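Long-range contacts in hypothetical conserved protein (Geobacillus kaustophilus, PDB 2QYH), which is of unknown function but belongs to the haloacid dehalogenase-like hydrolases and may be a magnesium-binding phosphatase: residues K4-D9 with D201-G206; V39-G44 with L57-F62; G187-I192 with L215-T220; D207-I212 with E229-V234. All coordinates share one frame; numbering follows the deposited sequence.

Contact 1 (K4-D9 with D201-G206)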
loop_
_atom_site.group_PDB
_atom_site.type_symbol
_atom_site.label_atom_id
_atom_site.label_comp_id
_atom_site.label_asym_id
_atom_site.label_seq_id
_atom_site.Cartn_x
_atom_site.Cartn_y
_atom_site.Cartn_z
ATOM N N LYS D 4 -1.638 -21.880 -17.236
ATOM C CA LYS D 4 -2.850 -21.071 -17.246
ATOM C C LYS D 4 -2.518 -19.824 -16.445
ATOM O O LYS D 4 -1.627 -19.840 -15.602
ATOM C CB LYS D 4 -4.007 -21.822 -16.588
ATOM C CG LYS D 4 -4.438 -23.054 -17.353
ATOM C CD LYS D 4 -5.152 -24.035 -16.448
ATOM C CE LYS D 4 -5.468 -25.332 -17.177
ATOM N NZ LYS D 4 -5.925 -26.406 -16.241
ATOM N N ILE D 5 -3.212 -18.735 -16.717
ATOM C CA ILE D 5 -2.962 -17.506 -15.987
ATOM C C ILE D 5 -4.289 -16.801 -15.793
ATOM O O ILE D 5 -5.173 -16.894 -16.641
ATOM C CB ILE D 5 -1.975 -16.586 -16.753
ATOM C CG1 ILE D 5 -1.655 -15.346 -15.915
ATOM C CG2 ILE D 5 -2.547 -16.210 -18.111
ATOM C CD1 ILE D 5 -0.485 -14.526 -16.453
ATOM N N VAL D 6 -4.439 -16.128 -14.661
ATOM C CA VAL D 6 -5.665 -15.399 -14.374
ATOM C C VAL D 6 -5.294 -13.957 -14.047
ATOM O O VAL D 6 -4.426 -13.710 -13.215
ATOM C CB VAL D 6 -6.436 -16.009 -13.162
ATOM C CG1 VAL D 6 -7.760 -15.265 -12.961
ATOM C CG2 VAL D 6 -6.685 -17.496 -13.386
ATOM N N PHE D 7 -5.954 -13.019 -14.715
ATOM C CA PHE D 7 -5.726 -11.595 -14.507
ATOM C C PHE D 7 -6.876 -10.998 -13.696
ATOM O O PHE D 7 -8.027 -11.383 -13.877
ATOM C CB PHE D 7 -5.619 -10.894 -15.859
ATOM C CG PHE D 7 -4.333 -11.156 -16.570
ATOM C CD1 PHE D 7 -3.223 -10.353 -16.337
ATOM C CD2 PHE D 7 -4.220 -12.217 -17.465
ATOM C CE1 PHE D 7 -2.012 -10.606 -16.991
ATOM C CE2 PHE D 7 -3.017 -12.476 -18.120
ATOM C CZ PHE D 7 -1.912 -11.670 -17.883
ATOM N N PHE D 8 -6.561 -10.058 -12.808
ATOM C CA PHE D 8 -7.568 -9.426 -11.959
ATOM C C PHE D 8 -7.452 -7.917 -11.970
ATOM O O PHE D 8 -6.354 -7.380 -11.874
ATOM C CB PHE D 8 -7.402 -9.866 -10.505
ATOM C CG PHE D 8 -7.592 -11.332 -10.277
ATOM C CD1 PHE D 8 -8.866 -11.863 -10.090
ATOM C CD2 PHE D 8 -6.493 -12.187 -10.217
ATOM C CE1 PHE D 8 -9.041 -13.229 -9.841
ATOM C CE2 PHE D 8 -6.657 -13.545 -9.973
ATOM C CZ PHE D 8 -7.933 -14.071 -9.781
ATOM N N ASP D 9 -8.580 -7.228 -12.094
ATOM C CA ASP D 9 -8.566 -5.780 -12.026
ATOM C C ASP D 9 -8.647 -5.585 -10.511
ATOM O O ASP D 9 -8.992 -6.527 -9.798
ATOM C CB ASP D 9 -9.790 -5.188 -12.721
ATOM C CG ASP D 9 -9.816 -3.673 -12.660
ATOM O OD1 ASP D 9 -8.767 -3.050 -12.951
ATOM O OD2 ASP D 9 -10.884 -3.109 -12.326
ATOM N N ASP D 201 -6.142 -20.501 -22.386
ATOM C CA ASP D 201 -5.775 -20.766 -21.005
ATOM C C ASP D 201 -5.632 -19.471 -20.228
ATOM O O ASP D 201 -5.101 -19.463 -19.122
ATOM C CB ASP D 201 -4.469 -21.548 -20.940
ATOM C CG ASP D 201 -4.571 -22.904 -21.603
ATOM O OD1 ASP D 201 -5.388 -23.738 -21.159
ATOM O OD2 ASP D 201 -3.830 -23.135 -22.575
ATOM N N VAL D 202 -6.102 -18.376 -20.810
ATOM C CA VAL D 202 -6.025 -17.082 -20.155
ATOM C C VAL D 202 -7.403 -16.718 -19.610
ATOM O O VAL D 202 -8.387 -16.779 -20.333
ATOM C CB VAL D 202 -5.569 -15.985 -21.145
ATOM C CG1 VAL D 202 -5.427 -14.644 -20.428
ATOM C CG2 VAL D 202 -4.260 -16.385 -21.781
ATOM N N TYR D 203 -7.466 -16.350 -18.336
ATOM C CA TYR D 203 -8.718 -15.972 -17.687
ATOM C C TYR D 203 -8.588 -14.553 -17.148
ATOM O O TYR D 203 -7.482 -14.088 -16.893
ATOM C CB TYR D 203 -8.999 -16.910 -16.516
ATOM C CG TYR D 203 -9.118 -18.359 -16.901
ATOM C CD1 TYR D 203 -10.371 -18.972 -17.017
ATOM C CD2 TYR D 203 -7.984 -19.112 -17.187
ATOM C CE1 TYR D 203 -10.489 -20.310 -17.400
ATOM C CE2 TYR D 203 -8.088 -20.449 -17.573
ATOM C CZ TYR D 203 -9.344 -21.039 -17.682
ATOM O OH TYR D 203 -9.447 -22.353 -18.081
ATOM N N ALA D 204 -9.710 -13.866 -16.967
ATOM C CA ALA D 204 -9.686 -12.514 -16.415
ATOM C C ALA D 204 -10.982 -12.200 -15.674
ATOM O O ALA D 204 -12.053 -12.634 -16.075
ATOM C CB ALA D 204 -9.452 -11.484 -17.526
ATOM N N PHE D 205 -10.871 -11.455 -14.583
ATOM C CA PHE D 205 -12.033 -11.053 -13.791
ATOM C C PHE D 205 -12.104 -9.534 -13.796
ATOM O O PHE D 205 -11.148 -8.864 -13.405
ATOM C CB PHE D 205 -11.918 -11.541 -12.341
ATOM C CG PHE D 205 -12.175 -13.003 -12.168
ATOM C CD1 PHE D 205 -13.253 -13.445 -11.407
ATOM C CD2 PHE D 205 -11.319 -13.945 -12.729
ATOM C CE1 PHE D 205 -13.475 -14.811 -11.201
ATOM C CE2 PHE D 205 -11.528 -15.307 -12.533
ATOM C CZ PHE D 205 -12.607 -15.746 -11.765
ATOM N N GLY D 206 -13.239 -8.998 -14.234
ATOM C CA GLY D 206 -13.404 -7.557 -14.291
ATOM C C GLY D 206 -14.757 -7.094 -13.797
ATOM O O GLY D 206 -15.688 -7.889 -13.649
#

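Contact 2 (V39-G44 with L57-F62)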
loop_
_atom_site.group_PDB
_atom_site.type_symbol
_atom_site.label_atom_id
_atom_site.label_comp_id
_atom_site.label_asym_id
_atom_site.label_seq_id
_atom_site.Cartn_x
_atom_site.Cartn_y
_atom_site.Cartn_z
ATOM N N VAL D 39 -1.013 -15.952 -11.369
ATOM C CA VAL D 39 -1.944 -14.940 -10.904
ATOM C C VAL D 39 -1.322 -13.574 -11.122
ATOM O O VAL D 39 -0.206 -13.302 -10.669
ATOM C CB VAL D 39 -2.246 -15.108 -9.414
ATOM C CG1 VAL D 39 -3.162 -13.992 -8.936
ATOM C CG2 VAL D 39 -2.886 -16.459 -9.176
ATOM N N ALA D 40 -2.041 -12.708 -11.815
ATOM C CA ALA D 40 -1.517 -11.381 -12.082
ATOM C C ALA D 40 -2.613 -10.329 -12.063
ATOM O O ALA D 40 -3.791 -10.623 -12.293
ATOM C CB ALA D 40 -0.805 -11.366 -13.436
ATOM N N ILE D 41 -2.208 -9.100 -11.771
ATOM C CA ILE D 41 -3.125 -7.978 -11.739
ATOM C C ILE D 41 -2.974 -7.211 -13.050
ATOM O O ILE D 41 -1.873 -7.103 -13.575
ATOM C CB ILE D 41 -2.786 -7.037 -10.567
ATOM C CG1 ILE D 41 -3.205 -7.690 -9.248
ATOM C CG2 ILE D 41 -3.447 -5.672 -10.775
ATOM C CD1 ILE D 41 -2.820 -6.891 -7.994
ATOM N N ALA D 42 -4.073 -6.707 -13.594
ATOM C CA ALA D 42 -4.018 -5.916 -14.824
ATOM C C ALA D 42 -4.724 -4.619 -14.479
ATOM O O ALA D 42 -5.910 -4.626 -14.153
ATOM C CB ALA D 42 -4.733 -6.619 -15.960
ATOM N N THR D 43 -4.001 -3.509 -14.553
ATOM C CA THR D 43 -4.581 -2.227 -14.186
ATOM C C THR D 43 -3.956 -1.046 -14.919
ATOM O O THR D 43 -2.901 -1.167 -15.536
ATOM C CB THR D 43 -4.418 -1.999 -12.667
ATOM O OG1 THR D 43 -5.025 -0.759 -12.289
ATOM C CG2 THR D 43 -2.944 -1.965 -12.300
ATOM N N GLY D 44 -4.622 0.100 -14.844
ATOM C CA GLY D 44 -4.100 1.290 -15.482
ATOM C C GLY D 44 -3.214 2.046 -14.508
ATOM O O GLY D 44 -2.531 3.000 -14.881
ATOM N N LEU D 57 -1.602 -10.138 -1.252
ATOM C CA LEU D 57 -1.910 -11.364 -1.975
ATOM C C LEU D 57 -0.678 -12.098 -2.498
ATOM O O LEU D 57 -0.798 -13.154 -3.120
ATOM C CB LEU D 57 -2.843 -11.049 -3.147
ATOM C CG LEU D 57 -4.252 -10.567 -2.786
ATOM C CD1 LEU D 57 -5.009 -10.167 -4.043
ATOM C CD2 LEU D 57 -4.988 -11.682 -2.055
ATOM N N GLY D 58 0.502 -11.542 -2.250
ATOM C CA GLY D 58 1.714 -12.166 -2.734
ATOM C C GLY D 58 1.699 -12.256 -4.252
ATOM O O GLY D 58 2.093 -13.268 -4.832
ATOM N N ILE D 59 1.231 -11.198 -4.903
ATOM C CA ILE D 59 1.172 -11.160 -6.353
ATOM C C ILE D 59 2.339 -10.320 -6.858
ATOM O O ILE D 59 2.408 -9.123 -6.587
ATOM C CB ILE D 59 -0.163 -10.539 -6.821
ATOM C CG1 ILE D 59 -1.322 -11.474 -6.449
ATOM C CG2 ILE D 59 -0.124 -10.258 -8.313
ATOM C CD1 ILE D 59 -2.714 -10.912 -6.735
ATOM N N ASP D 60 3.264 -10.935 -7.581
ATOM C CA ASP D 60 4.406 -10.184 -8.081
ATOM C C ASP D 60 4.486 -10.177 -9.613
ATOM O O ASP D 60 5.552 -9.981 -10.193
ATOM C CB ASP D 60 5.700 -10.727 -7.468
ATOM C CG ASP D 60 5.996 -12.149 -7.897
ATOM O OD1 ASP D 60 5.103 -12.794 -8.503
ATOM O OD2 ASP D 60 7.123 -12.623 -7.625
ATOM N N SER D 61 3.346 -10.404 -10.259
ATOM C CA SER D 61 3.255 -10.376 -11.716
ATOM C C SER D 61 2.104 -9.441 -12.025
ATOM O O SER D 61 1.079 -9.486 -11.353
ATOM C CB SER D 61 2.949 -11.754 -12.277
ATOM O OG SER D 61 4.007 -12.638 -12.001
ATOM N N PHE D 62 2.263 -8.594 -13.034
ATOM C CA PHE D 62 1.198 -7.666 -13.363
ATOM C C PHE D 62 1.411 -6.864 -14.633
ATOM O O PHE D 62 2.511 -6.792 -15.177
ATOM C CB PHE D 62 0.990 -6.689 -12.203
ATOM C CG PHE D 62 2.249 -5.952 -11.779
ATOM C CD1 PHE D 62 3.032 -6.424 -10.724
ATOM C CD2 PHE D 62 2.651 -4.789 -12.437
ATOM C CE1 PHE D 62 4.194 -5.748 -10.327
ATOM C CE2 PHE D 62 3.815 -4.103 -12.047
ATOM C CZ PHE D 62 4.587 -4.586 -10.988
HETATM O O HOH W 1 1.742 -13.261 -8.836
#

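Contact 3 (G187-I192 with L215-T220)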
loop_
_atom_site.group_PDB
_atom_site.type_symbol
_atom_site.label_atom_id
_atom_site.label_comp_id
_atom_site.label_asym_id
_atom_site.label_seq_id
_atom_site.Cartn_x
_atom_site.Cartn_y
_atom_site.Cartn_z
ATOM N N GLY D 187 -1.300 -5.191 -23.011
ATOM C CA GLY D 187 -0.227 -5.602 -22.126
ATOM C C GLY D 187 -0.388 -7.074 -21.800
ATOM O O GLY D 187 0.593 -7.802 -21.671
ATOM N N ILE D 188 -1.642 -7.503 -21.663
ATOM C CA ILE D 188 -1.967 -8.892 -21.375
ATOM C C ILE D 188 -1.582 -9.753 -22.566
ATOM O O ILE D 188 -1.200 -10.914 -22.407
ATOM C CB ILE D 188 -3.487 -9.060 -21.080
ATOM C CG1 ILE D 188 -3.798 -8.497 -19.693
ATOM C CG2 ILE D 188 -3.893 -10.521 -21.130
ATOM C CD1 ILE D 188 -5.242 -8.528 -19.326
ATOM N N ARG D 189 -1.668 -9.183 -23.762
ATOM C CA ARG D 189 -1.322 -9.935 -24.957
ATOM C C ARG D 189 0.154 -10.338 -25.009
ATOM O O ARG D 189 0.456 -11.468 -25.381
ATOM C CB ARG D 189 -1.692 -9.164 -26.221
ATOM C CG ARG D 189 -1.496 -9.982 -27.487
ATOM C CD ARG D 189 -2.162 -9.317 -28.672
ATOM N NE ARG D 189 -1.215 -8.786 -29.647
ATOM C CZ ARG D 189 -0.235 -7.934 -29.363
ATOM N NH1 ARG D 189 -0.055 -7.512 -28.121
ATOM N NH2 ARG D 189 0.555 -7.485 -30.327
HETATM N N MSE D 190 1.079 -9.446 -24.650
HETATM C CA MSE D 190 2.485 -9.857 -24.687
HETATM C C MSE D 190 2.925 -10.587 -23.453
HETATM O O MSE D 190 3.906 -11.322 -23.482
HETATM C CB MSE D 190 3.442 -8.700 -24.901
HETATM C CG MSE D 190 2.831 -7.361 -24.880
HETATM SE SE MSE D 190 3.647 -6.408 -26.319
HETATM C CE MSE D 190 4.578 -7.832 -27.249
HETATM N N MSE D 191 2.230 -10.356 -22.351
HETATM C CA MSE D 191 2.568 -11.079 -21.156
HETATM C C MSE D 191 2.427 -12.549 -21.570
HETATM O O MSE D 191 3.367 -13.340 -21.420
HETATM C CB MSE D 191 1.587 -10.759 -20.039
HETATM C CG MSE D 191 1.596 -11.789 -18.933
HETATM SE SE MSE D 191 2.435 -11.189 -17.318
HETATM C CE MSE D 191 4.250 -11.683 -17.701
ATOM N N ILE D 192 1.264 -12.896 -22.135
ATOM C CA ILE D 192 1.005 -14.272 -22.542
ATOM C C ILE D 192 1.801 -14.723 -23.759
ATOM O O ILE D 192 2.049 -15.919 -23.939
ATOM C CB ILE D 192 -0.506 -14.526 -22.786
ATOM C CG1 ILE D 192 -0.985 -13.779 -24.032
ATOM C CG2 ILE D 192 -1.300 -14.090 -21.558
ATOM C CD1 ILE D 192 -2.436 -14.021 -24.369
ATOM N N LEU D 215 -11.693 -8.358 -20.911
ATOM C CA LEU D 215 -12.648 -9.456 -20.812
ATOM C C LEU D 215 -12.999 -10.127 -22.139
ATOM O O LEU D 215 -13.135 -11.348 -22.208
ATOM C CB LEU D 215 -13.926 -8.954 -20.140
ATOM C CG LEU D 215 -14.273 -9.608 -18.810
ATOM C CD1 LEU D 215 -13.096 -9.507 -17.868
ATOM C CD2 LEU D 215 -15.489 -8.937 -18.219
ATOM N N SER D 216 -13.147 -9.341 -23.196
ATOM C CA SER D 216 -13.493 -9.924 -24.484
ATOM C C SER D 216 -12.269 -10.521 -25.162
ATOM O O SER D 216 -12.387 -11.421 -25.992
ATOM C CB SER D 216 -14.112 -8.870 -25.391
ATOM O OG SER D 216 -13.164 -7.860 -25.654
ATOM N N PHE D 217 -11.090 -10.028 -24.802
ATOM C CA PHE D 217 -9.870 -10.525 -25.410
ATOM C C PHE D 217 -9.388 -11.878 -24.919
ATOM O O PHE D 217 -8.970 -12.710 -25.716
ATOM C CB PHE D 217 -8.732 -9.522 -25.246
ATOM C CG PHE D 217 -7.405 -10.072 -25.649
ATOM C CD1 PHE D 217 -6.468 -10.433 -24.686
ATOM C CD2 PHE D 217 -7.109 -10.284 -26.996
ATOM C CE1 PHE D 217 -5.251 -11.003 -25.052
ATOM C CE2 PHE D 217 -5.896 -10.853 -27.378
ATOM C CZ PHE D 217 -4.963 -11.215 -26.401
ATOM N N VAL D 218 -9.435 -12.098 -23.612
ATOM C CA VAL D 218 -8.963 -13.356 -23.056
ATOM C C VAL D 218 -9.848 -14.545 -23.385
ATOM O O VAL D 218 -10.985 -14.390 -23.806
ATOM C CB VAL D 218 -8.793 -13.256 -21.528
ATOM C CG1 VAL D 218 -7.838 -12.114 -21.205
ATOM C CG2 VAL D 218 -10.142 -13.056 -20.847
ATOM N N GLY D 219 -9.312 -15.738 -23.200
ATOM C CA GLY D 219 -10.079 -16.929 -23.489
ATOM C C GLY D 219 -11.385 -16.967 -22.722
ATOM O O GLY D 219 -12.449 -17.200 -23.300
ATOM N N THR D 220 -11.308 -16.728 -21.417
ATOM C CA THR D 220 -12.488 -16.752 -20.575
ATOM C C THR D 220 -12.602 -15.486 -19.750
ATOM O O THR D 220 -11.882 -15.306 -18.769
ATOM C CB THR D 220 -12.448 -17.958 -19.643
ATOM O OG1 THR D 220 -12.352 -19.146 -20.430
ATOM C CG2 THR D 220 -13.706 -18.026 -18.783
#

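Contact 4 (D207-I212 with E229-V234)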
loop_
_atom_site.group_PDB
_atom_site.type_symbol
_atom_site.label_atom_id
_atom_site.label_comp_id
_atom_site.label_asym_id
_atom_site.label_seq_id
_atom_site.Cartn_x
_atom_site.Cartn_y
_atom_site.Cartn_z
ATOM N N ASP D 207 -14.874 -5.789 -13.579
ATOM C CA ASP D 207 -16.096 -5.207 -13.056
ATOM C C ASP D 207 -16.516 -3.918 -13.755
ATOM O O ASP D 207 -17.702 -3.623 -13.865
ATOM C CB ASP D 207 -15.893 -4.947 -11.564
ATOM C CG ASP D 207 -16.989 -4.108 -10.957
ATOM O OD1 ASP D 207 -18.118 -4.624 -10.785
ATOM O OD2 ASP D 207 -16.711 -2.926 -10.655
ATOM N N GLY D 208 -15.552 -3.145 -14.232
ATOM C CA GLY D 208 -15.895 -1.894 -14.881
ATOM C C GLY D 208 -15.724 -1.869 -16.381
ATOM O O GLY D 208 -15.170 -2.792 -16.987
ATOM N N LEU D 209 -16.202 -0.783 -16.976
ATOM C CA LEU D 209 -16.136 -0.579 -18.417
ATOM C C LEU D 209 -14.699 -0.631 -18.931
ATOM O O LEU D 209 -14.455 -1.017 -20.076
ATOM C CB LEU D 209 -16.763 0.767 -18.764
ATOM C CG LEU D 209 -18.188 0.994 -18.241
ATOM C CD1 LEU D 209 -18.579 2.442 -18.472
ATOM C CD2 LEU D 209 -19.165 0.039 -18.936
ATOM N N ASN D 210 -13.743 -0.244 -18.091
ATOM C CA ASN D 210 -12.345 -0.279 -18.510
ATOM C C ASN D 210 -11.837 -1.724 -18.578
ATOM O O ASN D 210 -10.724 -1.988 -19.036
ATOM C CB ASN D 210 -11.474 0.573 -17.574
ATOM C CG ASN D 210 -11.400 0.024 -16.166
ATOM O OD1 ASN D 210 -12.139 -0.883 -15.791
ATOM N ND2 ASN D 210 -10.502 0.587 -15.370
ATOM N N ASP D 211 -12.680 -2.654 -18.143
ATOM C CA ASP D 211 -12.343 -4.064 -18.169
ATOM C C ASP D 211 -12.927 -4.780 -19.386
ATOM O O ASP D 211 -12.636 -5.959 -19.613
ATOM C CB ASP D 211 -12.850 -4.755 -16.903
ATOM C CG ASP D 211 -12.140 -4.278 -15.654
ATOM O OD1 ASP D 211 -10.891 -4.242 -15.670
ATOM O OD2 ASP D 211 -12.818 -3.951 -14.655
ATOM N N ILE D 212 -13.741 -4.077 -20.171
ATOM C CA ILE D 212 -14.376 -4.689 -21.331
ATOM C C ILE D 212 -13.432 -5.262 -22.370
ATOM O O ILE D 212 -13.598 -6.410 -22.791
ATOM C CB ILE D 212 -15.346 -3.706 -22.023
ATOM C CG1 ILE D 212 -16.601 -3.528 -21.159
ATOM C CG2 ILE D 212 -15.721 -4.223 -23.401
ATOM C CD1 ILE D 212 -17.562 -2.483 -21.673
ATOM N N GLU D 229 -23.778 -3.830 -17.201
ATOM C CA GLU D 229 -24.250 -4.815 -18.159
ATOM C C GLU D 229 -23.429 -4.897 -19.427
ATOM O O GLU D 229 -23.404 -5.952 -20.067
ATOM C CB GLU D 229 -25.718 -4.588 -18.497
ATOM C CG GLU D 229 -26.624 -4.816 -17.306
ATOM C CD GLU D 229 -28.072 -4.623 -17.647
ATOM O OE1 GLU D 229 -28.391 -3.658 -18.377
ATOM O OE2 GLU D 229 -28.890 -5.440 -17.171
ATOM N N GLU D 230 -22.750 -3.811 -19.800
ATOM C CA GLU D 230 -21.909 -3.841 -21.007
ATOM C C GLU D 230 -20.657 -4.690 -20.760
ATOM O O GLU D 230 -20.002 -5.154 -21.702
ATOM C CB GLU D 230 -21.500 -2.428 -21.424
ATOM C CG GLU D 230 -22.599 -1.606 -22.086
ATOM C CD GLU D 230 -23.147 -2.244 -23.361
ATOM O OE1 GLU D 230 -22.433 -3.043 -24.004
ATOM O OE2 GLU D 230 -24.300 -1.931 -23.731
ATOM N N VAL D 231 -20.341 -4.883 -19.479
ATOM C CA VAL D 231 -19.208 -5.683 -19.048
ATOM C C VAL D 231 -19.648 -7.145 -19.044
ATOM O O VAL D 231 -18.910 -8.032 -19.481
ATOM C CB VAL D 231 -18.762 -5.288 -17.621
ATOM C CG1 VAL D 231 -17.614 -6.179 -17.162
ATOM C CG2 VAL D 231 -18.362 -3.809 -17.582
ATOM N N LYS D 232 -20.860 -7.384 -18.551
ATOM C CA LYS D 232 -21.418 -8.727 -18.497
ATOM C C LYS D 232 -21.678 -9.250 -19.903
ATOM O O LYS D 232 -21.610 -10.453 -20.149
ATOM C CB LYS D 232 -22.736 -8.734 -17.726
ATOM C CG LYS D 232 -22.645 -8.223 -16.312
ATOM C CD LYS D 232 -23.847 -8.682 -15.503
ATOM C CE LYS D 232 -23.741 -8.263 -14.040
ATOM N NZ LYS D 232 -24.831 -8.869 -13.223
ATOM N N ARG D 233 -21.982 -8.347 -20.829
ATOM C CA ARG D 233 -22.269 -8.759 -22.194
ATOM C C ARG D 233 -21.099 -9.508 -22.817
ATOM O O ARG D 233 -21.289 -10.546 -23.457
ATOM C CB ARG D 233 -22.609 -7.549 -23.073
ATOM C CG ARG D 233 -23.039 -7.939 -24.478
ATOM C CD ARG D 233 -22.658 -6.884 -25.487
ATOM N NE ARG D 233 -23.401 -5.644 -25.301
ATOM C CZ ARG D 233 -24.334 -5.209 -26.140
ATOM N NH1 ARG D 233 -24.628 -5.923 -27.218
ATOM N NH2 ARG D 233 -24.965 -4.064 -25.908
ATOM N N VAL D 234 -19.893 -8.980 -22.627
ATOM C CA VAL D 234 -18.698 -9.588 -23.192
ATOM C C VAL D 234 -18.115 -10.699 -22.347
ATOM O O VAL D 234 -17.207 -11.393 -22.796
ATOM C CB VAL D 234 -17.579 -8.548 -23.435
ATOM C CG1 VAL D 234 -18.064 -7.486 -24.403
ATOM C CG2 VAL D 234 -17.135 -7.926 -22.106
#

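Contact 1 (K4-D9 with D201-G206)
Ile5 to Phe8 and Val202 to Phe205 pair in register as neighbouring parallel strands. Backbone hydrogen bonds alternate across the seam. Ile5 N donates to Asp201 O. Tyr203 N donates to Ile5 O, and Tyr203 O then accepts Phe7 N at 2.9 Å. Phe205 N closes on Phe7 O, also at 2.9 Å. Beyond it, Asp9 N to Phe205 O is a weak bond of 3.3 Å.

Apolar contacts divide between the two faces of the sheet. On one face, Val202 CG1 lies 4.0 Å from Ile5 CG2 and meets the edge of the Phe7 ring at CE2. The Ala204 methyl is on this face too. On the other face, Phe8 and Phe205 run side by side, pointing the same way. Phe8 CE1 sits over a face of the Phe205 ring, 3.7 Å from CD2, and the ring planes are 31° apart. Val6 CG1 is anti to the backbone N (chi1 -176°), which places it 3.8 Å from Phe205 CE2. An alanine in place of Phe205 would probably leave Phe8 CE1 and Val6 CG1 without their main partner across the seam and open a gap on the face of Val6 and Phe8.

The pair belongs to the Rossmann-like core of the HAD fold. Asp9, just past its strand, probably begins the DxDx(T/V) motif, and its carboxylate forms a salt bridge with Lys184. Strand 38-42 bonds to the far edge of strand 5-8. Helix 184-195 covers the face of Phe7 and Val202, and helix 246-253 covers that of Phe8 and Phe205.

Contact 2 (V39-G44 with L57-F62)
Val39 and Asp60 are joined through a single water. The water donates to Val39 O at 2.7 Å and accepts from Asp60 N at 3.0 Å, so it bridges the two backbones. The direct backbone link is weaker: Ile41 N donates to Ser61 O over 3.3 Å. The same carbonyl oxygen, Ser61 O, also lies 3.4 Å from Ala40 CB.

Strand 38-42, helix 51-57 and strand 62-64 form a beta-alpha-beta crossover of the Rossmann-like HAD core. The two strands are parallel neighbours, and Ile41 pairs with Phe62 in the sheet. Gly58 is the first residue past the helix and has positive phi; from there the chain returns to the sheet.

Ile59 fills the angle between the returning chain and the strand. Its CD1 meets Val39 CG1 at 3.8 Å and Ile41 CG1 at 4.1 Å, and its side chain crosses both at about a right angle. Ser61 CB packs against the Ala40 methyl, while its OG is bonded to Glu73 N. Phe62 touches Ile41 through CB, 4.1 Å from Ile41 CB. Its CG stands between the backbone N and the carbonyl carbon (chi1 55°) and leads away from Ile41, and its ring meets Phe50 edge-to-face.

Contact 3 (G187-I192 with L215-T220)
Phe217 and Arg189 meet because each carries CG anti to its backbone N. In Phe217 (chi1 170°) this directs CG toward helix 184-195, and the ring beyond it reaches that helix. In Arg189 (chi1 -173°) it sets CG beside the tip of that ring. Phe217 CZ lies 3.8 Å from Arg189 CG and 3.9 Å from Arg189 CB. The two side chains cross at about a right angle.

It is therefore the aliphatic part of the arginine that touches the ring. The guanidinium leads away, where its NH1 forms a salt bridge with Glu186 on the same helix.

Two isoleucines, one helical turn apart, complete the grip on Phe217. Ile188 CG2 lies at the ring edge, near its plane, 4.2 Å from CE1. Ile192 and the ring reach tip to tip, with Ile192 CD1 also 4.2 Å from CE1. Val218 adds a looser touch, its CG1 being 4.3 Å from Ile188 CG2. No hydrogen bond crosses the contact, which is apolar packing, most of it by the Phe217 ring.

The contact joins two helices of the Rossmann-like HAD core that flank strand 202-206 along the chain. Both Ile192 and Val218 also rest on Val202 of that strand, Val218 reaches Ala204 as well, and the backbone of Thr220 bonds to the edge of the strand away from strand 5-8. Leu215, on helix 212-217, instead packs on helix 229-234.

Contact 4 (D207-I212 with E229-V234)
Ile212 and Val231 pack together where the acidic loop of the HAD core meets helix 229-234. The loop sequence Gly206 to Asp211, Gly-Asp-Gly-Leu-Asn-Asp, matches the fourth HAD motif, which in relatives contributes to the magnesium site.

The close part centres on Val231. Its CG2 sits against the backbone of Gly208, 3.4 Å from the carbonyl O, and 4.0 Å from Ile212 CG1. Ile212 spans the helix surface with its two branches. CD1 reaches back to Glu230, 3.6 Å from the carbonyl O and 3.9 Å from CB. CG2, anti to the backbone N, meets Val234 CG1 at 4.1 Å. An alanine in place of Ile212 would probably open a gap between loop and helix, and Val231 CG2, Glu230 CB and Val234 CG1 would lose its branches as partners.

The other side is looser and exposed. Leu209 touches the helix there, its CD2 4.2 Å from Val231 CG2. Glu230 turns its carboxylate away from the loop and pairs with Arg233 on its own helix. Arg233 grips it side-on, NE meeting OE1 and NH2 meeting OE2. No hydrogen bond links the loop to the helix.

Asp211 ties the loop together and to its surroundings. OD1 has a salt bridge to Lys184. OD2 accepts two backbone N-H groups: Asp207 N comes from above the carboxylate plane, and Gly208 N, at 2.9 Å, meets the anti lone pair of OD2.

Overall arrangement
All four contacts lie in the Rossmann-like HAD core. Contacts 1 and 2 have centres about 10 Å apart and share one sheet, where strands 5-8 and 38-42 are neighbours. Between centres, contact 3 lies about 8 Å from contact 1, and contact 4 about 20 Å from contact 2. In contact 3, helix 184-195 and Val218, just past helix 212-217, pack on the face of Val202. Helix 229-234 of contact 4 packs on helix 212-217. Along the chain, contact 2 falls between the two segments of contact 1, while contacts 3 and 4 alternate. Contacts 1 and 4 meet where Asp9 and Asp211 come close, each salt-bridged to Lys184. This cluster probably marks the active site.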